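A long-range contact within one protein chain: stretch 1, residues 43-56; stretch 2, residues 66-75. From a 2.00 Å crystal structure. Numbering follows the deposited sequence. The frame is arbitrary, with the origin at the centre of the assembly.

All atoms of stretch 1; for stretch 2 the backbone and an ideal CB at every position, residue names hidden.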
ATOM      1  N   VAL A  43       9.065  -4.733 -22.609  1.00 29.38           N
ATOM      2  CA  VAL A  43       9.408  -4.906 -21.201  1.00 29.91           C
ATOM      3  C   VAL A  43       9.191  -6.356 -20.769  1.00 28.08           C
ATOM      4  O   VAL A  43      10.008  -6.929 -20.047  1.00 27.97           O
ATOM      5  CB  VAL A  43       8.587  -3.957 -20.293  1.00 31.16           C
ATOM      6  CG1 VAL A  43       8.723  -4.353 -18.829  1.00 24.19           C
ATOM      7  CG2 VAL A  43       9.020  -2.513 -20.504  1.00 21.85           C
ATOM      8  N   LYS A  44       8.097  -6.952 -21.236  1.00 24.29           N
ATOM      9  CA  LYS A  44       7.742  -8.320 -20.863  1.00 30.97           C
ATOM     10  C   LYS A  44       8.554  -9.379 -21.603  1.00 27.37           C
ATOM     11  O   LYS A  44       8.659 -10.516 -21.146  1.00 28.05           O
ATOM     12  CB  LYS A  44       6.247  -8.571 -21.095  1.00 30.21           C
ATOM     13  CG  LYS A  44       5.344  -7.926 -20.063  1.00 28.42           C
ATOM     14  CD  LYS A  44       3.880  -8.262 -20.308  1.00 32.12           C
ATOM     15  CE  LYS A  44       3.359  -7.595 -21.568  1.00 34.90           C
ATOM     16  NZ  LYS A  44       1.900  -7.820 -21.749  1.00 38.24           N
ATOM     17  N   ALA A  45       9.120  -8.998 -22.744  1.00 27.76           N
ATOM     18  CA  ALA A  45       9.832  -9.931 -23.616  1.00 31.11           C
ATOM     19  C   ALA A  45      10.952 -10.689 -22.907  1.00 34.14           C
ATOM     20  O   ALA A  45      11.816 -10.087 -22.271  1.00 33.46           O
ATOM     21  CB  ALA A  45      10.382  -9.198 -24.831  1.00 28.24           C
ATOM     22  N   GLY A  46      10.922 -12.013 -23.017  1.00 29.21           N
ATOM     23  CA  GLY A  46      11.983 -12.851 -22.487  1.00 32.02           C
ATOM     24  C   GLY A  46      11.917 -13.079 -20.989  1.00 33.80           C
ATOM     25  O   GLY A  46      12.831 -13.657 -20.402  1.00 34.45           O
ATOM     26  N   ALA A  47      10.837 -12.624 -20.366  1.00 38.47           N
ATOM     27  CA  ALA A  47      10.661 -12.801 -18.929  1.00 29.02           C
ATOM     28  C   ALA A  47       9.381 -13.566 -18.628  1.00 32.29           C
ATOM     29  O   ALA A  47       8.450 -13.578 -19.432  1.00 31.89           O
ATOM     30  CB  ALA A  47      10.649 -11.452 -18.226  1.00 32.30           C
ATOM     31  N   LYS A  48       9.339 -14.204 -17.462  1.00 29.06           N
ATOM     32  CA  LYS A  48       8.135 -14.894 -17.021  1.00 34.03           C
ATOM     33  C   LYS A  48       7.049 -13.881 -16.674  1.00 32.65           C
ATOM     34  O   LYS A  48       7.283 -12.672 -16.712  1.00 29.61           O
ATOM     35  CB  LYS A  48       8.433 -15.792 -15.819  1.00 34.41           C
ATOM     36  CG  LYS A  48       9.463 -16.874 -16.101  1.00 37.60           C
ATOM     37  CD  LYS A  48       9.570 -17.856 -14.946  1.00 45.32           C
ATOM     38  CE  LYS A  48      10.521 -18.994 -15.279  1.00 50.45           C
ATOM     39  NZ  LYS A  48      10.568 -20.017 -14.198  1.00 64.51           N
ATOM     40  N   ALA A  49       5.864 -14.373 -16.337  1.00 27.32           N
ATOM     41  CA  ALA A  49       4.738 -13.497 -16.045  1.00 26.68           C
ATOM     42  C   ALA A  49       3.785 -14.147 -15.050  1.00 31.62           C
ATOM     43  O   ALA A  49       3.674 -15.371 -15.005  1.00 30.49           O
ATOM     44  CB  ALA A  49       4.003 -13.141 -17.330  1.00 28.12           C
ATOM     45  N   PRO A  50       3.094 -13.326 -14.243  1.00 31.60           N
ATOM     46  CA  PRO A  50       2.093 -13.872 -13.324  1.00 28.34           C
ATOM     47  C   PRO A  50       0.892 -14.402 -14.097  1.00 29.54           C
ATOM     48  O   PRO A  50       0.609 -13.912 -15.189  1.00 30.65           O
ATOM     49  CB  PRO A  50       1.695 -12.657 -12.482  1.00 23.77           C
ATOM     50  CG  PRO A  50       1.981 -11.485 -13.352  1.00 23.22           C
ATOM     51  CD  PRO A  50       3.199 -11.859 -14.142  1.00 27.64           C
ATOM     52  N   LYS A  51       0.204 -15.395 -13.539  1.00 30.76           N
ATOM     53  CA  LYS A  51      -0.954 -15.992 -14.198  1.00 30.26           C
ATOM     54  C   LYS A  51      -2.184 -15.928 -13.298  1.00 33.71           C
ATOM     55  O   LYS A  51      -3.247 -15.463 -13.707  1.00 30.16           O
ATOM     56  CB  LYS A  51      -0.661 -17.445 -14.580  1.00 42.08           C
ATOM     57  CG  LYS A  51      -1.757 -18.109 -15.407  1.00 50.02           C
ATOM     58  CD  LYS A  51      -1.384 -19.534 -15.806  1.00 57.95           C
ATOM     59  CE  LYS A  51      -1.491 -20.504 -14.632  1.00 52.81           C
ATOM     60  NZ  LYS A  51      -1.023 -21.868 -15.020  1.00 61.76           N
ATOM     61  N   ASN A  52      -2.027 -16.406 -12.068  1.00 28.56           N
ATOM     62  CA  ASN A  52      -3.091 -16.358 -11.076  1.00 27.82           C
ATOM     63  C   ASN A  52      -2.613 -15.627  -9.829  1.00 24.11           C
ATOM     64  O   ASN A  52      -1.728 -16.105  -9.121  1.00 30.85           O
ATOM     65  CB  ASN A  52      -3.551 -17.771 -10.717  1.00 26.94           C
ATOM     66  CG  ASN A  52      -4.249 -18.465 -11.869  1.00 33.82           C
ATOM     67  OD1 ASN A  52      -5.148 -17.904 -12.494  1.00 31.23           O
ATOM     68  ND2 ASN A  52      -3.831 -19.690 -12.161  1.00 40.16           N
ATOM     69  N   VAL A  53      -3.199 -14.464  -9.564  1.00 25.31           N
ATOM     70  CA  VAL A  53      -2.720 -13.612  -8.483  1.00 27.91           C
ATOM     71  C   VAL A  53      -3.759 -13.374  -7.391  1.00 27.18           C
ATOM     72  O   VAL A  53      -4.910 -13.046  -7.670  1.00 22.53           O
ATOM     73  CB  VAL A  53      -2.244 -12.248  -9.021  1.00 21.51           C
ATOM     74  CG1 VAL A  53      -1.606 -11.431  -7.908  1.00 19.39           C
ATOM     75  CG2 VAL A  53      -1.264 -12.443 -10.172  1.00 23.57           C
ATOM     76  N   LEU A  54      -3.334 -13.544  -6.144  1.00 27.69           N
ATOM     77  CA  LEU A  54      -4.148 -13.177  -4.996  1.00 23.56           C
ATOM     78  C   LEU A  54      -3.588 -11.899  -4.379  1.00 28.37           C
ATOM     79  O   LEU A  54      -2.402 -11.833  -4.052  1.00 24.29           O
ATOM     80  CB  LEU A  54      -4.147 -14.300  -3.959  1.00 28.04           C
ATOM     81  CG  LEU A  54      -4.933 -14.049  -2.670  1.00 26.14           C
ATOM     82  CD1 LEU A  54      -6.414 -13.848  -2.968  1.00 26.44           C
ATOM     83  CD2 LEU A  54      -4.729 -15.190  -1.686  1.00 29.49           C
ATOM     84  N   VAL A  55      -4.433 -10.884  -4.237  1.00 23.77           N
ATOM     85  CA  VAL A  55      -4.011  -9.629  -3.624  1.00 27.77           C
ATOM     86  C   VAL A  55      -4.820  -9.330  -2.370  1.00 24.47           C
ATOM     87  O   VAL A  55      -6.035  -9.137  -2.430  1.00 23.63           O
ATOM     88  CB  VAL A  55      -4.126  -8.437  -4.596  1.00 24.42           C
ATOM     89  CG1 VAL A  55      -3.685  -7.152  -3.907  1.00 23.53           C
ATOM     90  CG2 VAL A  55      -3.295  -8.685  -5.842  1.00 20.96           C
ATOM     91  N   LEU A  56      -4.136  -9.295  -1.233  1.00 25.59           N
ATOM     92  CA  LEU A  56      -4.780  -9.037   0.046  1.00 21.44           C
ATOM     93  C   LEU A  56      -4.645  -7.564   0.415  1.00 26.96           C
ATOM     94  O   LEU A  56      -3.552  -7.087   0.715  1.00 27.68           O
ATOM     95  CB  LEU A  56      -4.174  -9.933   1.124  1.00 25.94           C
ATOM     96  CG  LEU A  56      -4.234 -11.420   0.764  1.00 31.42           C
ATOM     97  CD1 LEU A  56      -3.463 -12.268   1.761  1.00 30.98           C
ATOM     98  CD2 LEU A  56      -5.682 -11.881   0.667  1.00 30.58           C
ATOM     99  N   UNK A  66      -0.842  -3.262  -7.313  1.00 17.32           N
ATOM    100  CA  UNK A  66      -0.371  -4.625  -7.528  1.00 20.29           C
ATOM    101  C   UNK A  66      -1.367  -5.434  -8.352  1.00 24.33           C
ATOM    102  O   UNK A  66      -0.978  -6.230  -9.207  1.00 19.01           O
ATOM    103  CB  UNK A  66      -0.117  -5.315  -6.186  1.00 20.29           C
ATOM    104  N   UNK A  67      -2.653  -5.227  -8.089  1.00 22.31           N
ATOM    105  CA  UNK A  67      -3.694  -5.931  -8.823  1.00 19.99           C
ATOM    106  C   UNK A  67      -3.778  -5.399 -10.248  1.00 21.91           C
ATOM    107  O   UNK A  67      -3.886  -6.167 -11.204  1.00 24.59           O
ATOM    108  CB  UNK A  67      -5.044  -5.791  -8.117  1.00 19.99           C
ATOM    109  N   UNK A  68      -3.712  -4.077 -10.383  1.00 20.00           N
ATOM    110  CA  UNK A  68      -3.756  -3.426 -11.688  1.00 20.47           C
ATOM    111  C   UNK A  68      -2.568  -3.825 -12.568  1.00 25.16           C
ATOM    112  O   UNK A  68      -2.734  -4.104 -13.757  1.00 20.53           O
ATOM    113  CB  UNK A  68      -3.786  -1.906 -11.512  1.00 20.47           C
ATOM    114  N   UNK A  69      -1.375  -3.858 -11.980  1.00 22.12           N
ATOM    115  CA  UNK A  69      -0.178  -4.246 -12.719  1.00 22.46           C
ATOM    116  C   UNK A  69      -0.266  -5.697 -13.195  1.00 24.18           C
ATOM    117  O   UNK A  69       0.069  -6.008 -14.337  1.00 24.46           O
ATOM    118  CB  UNK A  69       1.066  -4.052 -11.850  1.00 22.46           C
ATOM    119  N   UNK A  70      -0.726  -6.579 -12.313  1.00 18.37           N
ATOM    120  CA  UNK A  70      -0.866  -7.991 -12.652  1.00 23.02           C
ATOM    121  C   UNK A  70      -1.912  -8.200 -13.740  1.00 23.27           C
ATOM    122  O   UNK A  70      -1.684  -8.933 -14.699  1.00 22.06           O
ATOM    123  CB  UNK A  70      -1.235  -8.801 -11.408  1.00 23.02           C
ATOM    124  N   UNK A  71      -3.055  -7.541 -13.588  1.00 22.49           N
ATOM    125  CA  UNK A  71      -4.174  -7.732 -14.505  1.00 28.76           C
ATOM    126  C   UNK A  71      -3.978  -7.027 -15.845  1.00 30.04           C
ATOM    127  O   UNK A  71      -4.084  -7.647 -16.898  1.00 24.79           O
ATOM    128  CB  UNK A  71      -5.465  -7.234 -13.852  1.00 28.76           C
ATOM    129  N   UNK A  72      -3.691  -5.730 -15.805  1.00 21.79           N
ATOM    130  CA  UNK A  72      -3.663  -4.936 -17.030  1.00 21.34           C
ATOM    131  C   UNK A  72      -2.277  -4.805 -17.651  1.00 27.68           C
ATOM    132  O   UNK A  72      -2.130  -4.264 -18.747  1.00 28.17           O
ATOM    133  CB  UNK A  72      -4.218  -3.539 -16.743  1.00 21.34           C
ATOM    134  N   UNK A  73      -1.265  -5.308 -16.954  1.00 27.88           N
ATOM    135  CA  UNK A  73       0.085  -5.315 -17.485  1.00 23.51           C
ATOM    136  C   UNK A  73       0.479  -6.689 -17.988  1.00 28.75           C
ATOM    137  O   UNK A  73       1.191  -6.818 -18.984  1.00 26.64           O
ATOM    138  CB  UNK A  73       1.077  -4.843 -16.420  1.00 23.51           C
ATOM    139  N   UNK A  74       0.006  -7.724 -17.302  1.00 23.76           N
ATOM    140  CA  UNK A  74       0.406  -9.090 -17.620  1.00 26.63           C
ATOM    141  C   UNK A  74      -0.758  -9.984 -18.045  1.00 27.24           C
ATOM    142  O   UNK A  74      -0.546 -11.096 -18.529  1.00 24.57           O
ATOM    143  CB  UNK A  74       1.105  -9.711 -16.409  1.00 26.63           C
ATOM    144  N   UNK A  75      -1.982  -9.497 -17.867  1.00 28.43           N
ATOM    145  CA  UNK A  75      -3.163 -10.238 -18.280  1.00 29.07           C
ATOM    146  C   UNK A  75      -3.560 -11.320 -17.295  1.00 35.31           C
ATOM    147  O   UNK A  75      -4.293 -12.246 -17.640  1.00 27.74           O
ATOM    148  CB  UNK A  75      -2.927 -10.864 -19.656  1.00 29.07           C
TER

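Position 66 lies on a helix (phi/psi -69/-39), and its CB points toward stretch 1, with the ideal CB 4.6 Å from Val55 CG1. That spacing leaves room beside an apolar methyl, so alanine, serine or a modest aliphatic would fit. The residue is Ser66, in rotamer m; its OG is hydrogen-bonded elsewhere in the structure.

At position 67 the CB points sideways, the ideal CB lying 4.1 Å from Val55 CG2. The first carbons must be tolerant of a methyl, but the remainder can run away from stretch 1, which allows long side chains, polar or apolar. Arg67 is found: its CB packs against Val55 CG2 at 4.1 Å, and an extended chain (chi1 to chi3 all t) carries the guanidinium to partners elsewhere in the structure.

Positions 68 and 69 have no atom of stretch 1 within 5.5 Å of the ideal CB, so this contact leaves their identity open. They are Ile68 and Thr69.

At position 70 CA-to-CB points toward stretch 1. Its ideal CB is 3.8 Å from Val53 CG2 and 4.6 Å from Pro50 CG, already at packing distance from one apolar group and close to another. A small apolar residue suits this spacing best. Ala70 fills it, its CB touching Val53 CG2 at 3.8 Å.

Position 71 points away, and 72 is out of reach; stretch 1 constrains neither. They are Ala71 and Phe72.

At position 73 the evidence is local: an ideal CB would stand 2.6 Å from the O of residue 69, a clash that leaves glycine as the natural choice. With Gly73 there, its carbonyl O accepts a hydrogen bond from Lys44 NZ at 3.0 Å, so the lysine meets backbone rather than side chain.

Position 74 faces a broad, mostly apolar surface. Its CB points toward stretch 1, the ideal CB lying 3.6 Å from Pro50 CG, 4.6 Å from Ala49 CB and 5.0 Å from Lys44 CD. A flat aromatic or a long aliphatic could cover it. Tyr74, at chi1 -68° (m), loses 112 Å² to the other stretch, the largest covered area of any residue in the two stretches. Pro50 CD sits over one face of the Tyr74 ring, 3.9 Å from the ring centroid and 28° off its normal, a CH-pi contact. Ala49 CB reaches Tyr74 CD1 at 3.7 Å, and Lys44 CG approaches Tyr74 CE1 at 3.6 Å. A water donates to Pro50 O (2.5 Å) and Tyr74 O (3.1 Å), linking the two backbones.

Position 75 is the first to leave helical phi/psi, with positive phi (80/20), which favours glycine; it is Gly75.

Stretch 2 66-75: SRITAAFGYG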
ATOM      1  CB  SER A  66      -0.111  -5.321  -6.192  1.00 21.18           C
ATOM      2  OG  SER A  66       0.826  -4.593  -5.415  1.00 21.19           O
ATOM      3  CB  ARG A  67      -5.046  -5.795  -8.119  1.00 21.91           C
ATOM      4  CG  ARG A  67      -6.035  -6.890  -8.484  1.00 24.79           C
ATOM      5  CD  ARG A  67      -7.401  -6.659  -7.853  1.00 23.79           C
ATOM      6  NE  ARG A  67      -8.333  -7.729  -8.197  1.00 33.39           N
ATOM      7  CZ  ARG A  67      -9.619  -7.744  -7.858  1.00 25.06           C
ATOM      8  NH1 ARG A  67     -10.139  -6.740  -7.165  1.00 24.48           N
ATOM      9  NH2 ARG A  67     -10.386  -8.764  -8.218  1.00 26.96           N
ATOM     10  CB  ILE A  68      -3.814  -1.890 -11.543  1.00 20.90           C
ATOM     11  CG1 ILE A  68      -5.162  -1.465 -10.957  1.00 17.75           C
ATOM     12  CG2 ILE A  68      -3.582  -1.205 -12.883  1.00 20.41           C
ATOM     13  CD1 ILE A  68      -5.297   0.027 -10.755  1.00 18.37           C
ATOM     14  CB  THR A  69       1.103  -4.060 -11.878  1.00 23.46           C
ATOM     15  OG1 THR A  69       1.219  -2.689 -11.473  1.00 18.66           O
ATOM     16  CG2 THR A  69       2.337  -4.446 -12.686  1.00 23.68           C
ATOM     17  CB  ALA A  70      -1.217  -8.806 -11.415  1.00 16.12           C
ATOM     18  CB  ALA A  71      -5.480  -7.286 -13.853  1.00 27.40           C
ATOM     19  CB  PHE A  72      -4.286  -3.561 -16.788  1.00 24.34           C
ATOM     20  CG  PHE A  72      -5.723  -3.623 -16.360  1.00 30.86           C
ATOM     21  CD1 PHE A  72      -6.727  -3.835 -17.291  1.00 28.53           C
ATOM     22  CD2 PHE A  72      -6.070  -3.488 -15.026  1.00 26.47           C
ATOM     23  CE1 PHE A  72      -8.050  -3.899 -16.898  1.00 28.47           C
ATOM     24  CE2 PHE A  72      -7.392  -3.550 -14.631  1.00 23.38           C
ATOM     25  CZ  PHE A  72      -8.383  -3.757 -15.568  1.00 27.90           C
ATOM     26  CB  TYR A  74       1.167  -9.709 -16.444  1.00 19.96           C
ATOM     27  CG  TYR A  74       2.516  -9.069 -16.199  1.00 26.36           C
ATOM     28  CD1 TYR A  74       3.652  -9.526 -16.855  1.00 24.57           C
ATOM     29  CD2 TYR A  74       2.651  -8.001 -15.320  1.00 23.91           C
ATOM     30  CE1 TYR A  74       4.887  -8.943 -16.640  1.00 24.85           C
ATOM     31  CE2 TYR A  74       3.882  -7.410 -15.098  1.00 25.02           C
ATOM     32  CZ  TYR A  74       4.996  -7.885 -15.761  1.00 23.41           C
ATOM     33  OH  TYR A  74       6.223  -7.303 -15.544  1.00 20.76           O
TER
HETATM   34  O   HOH W   1      -0.846 -13.904 -17.229  1.00 36.03           O
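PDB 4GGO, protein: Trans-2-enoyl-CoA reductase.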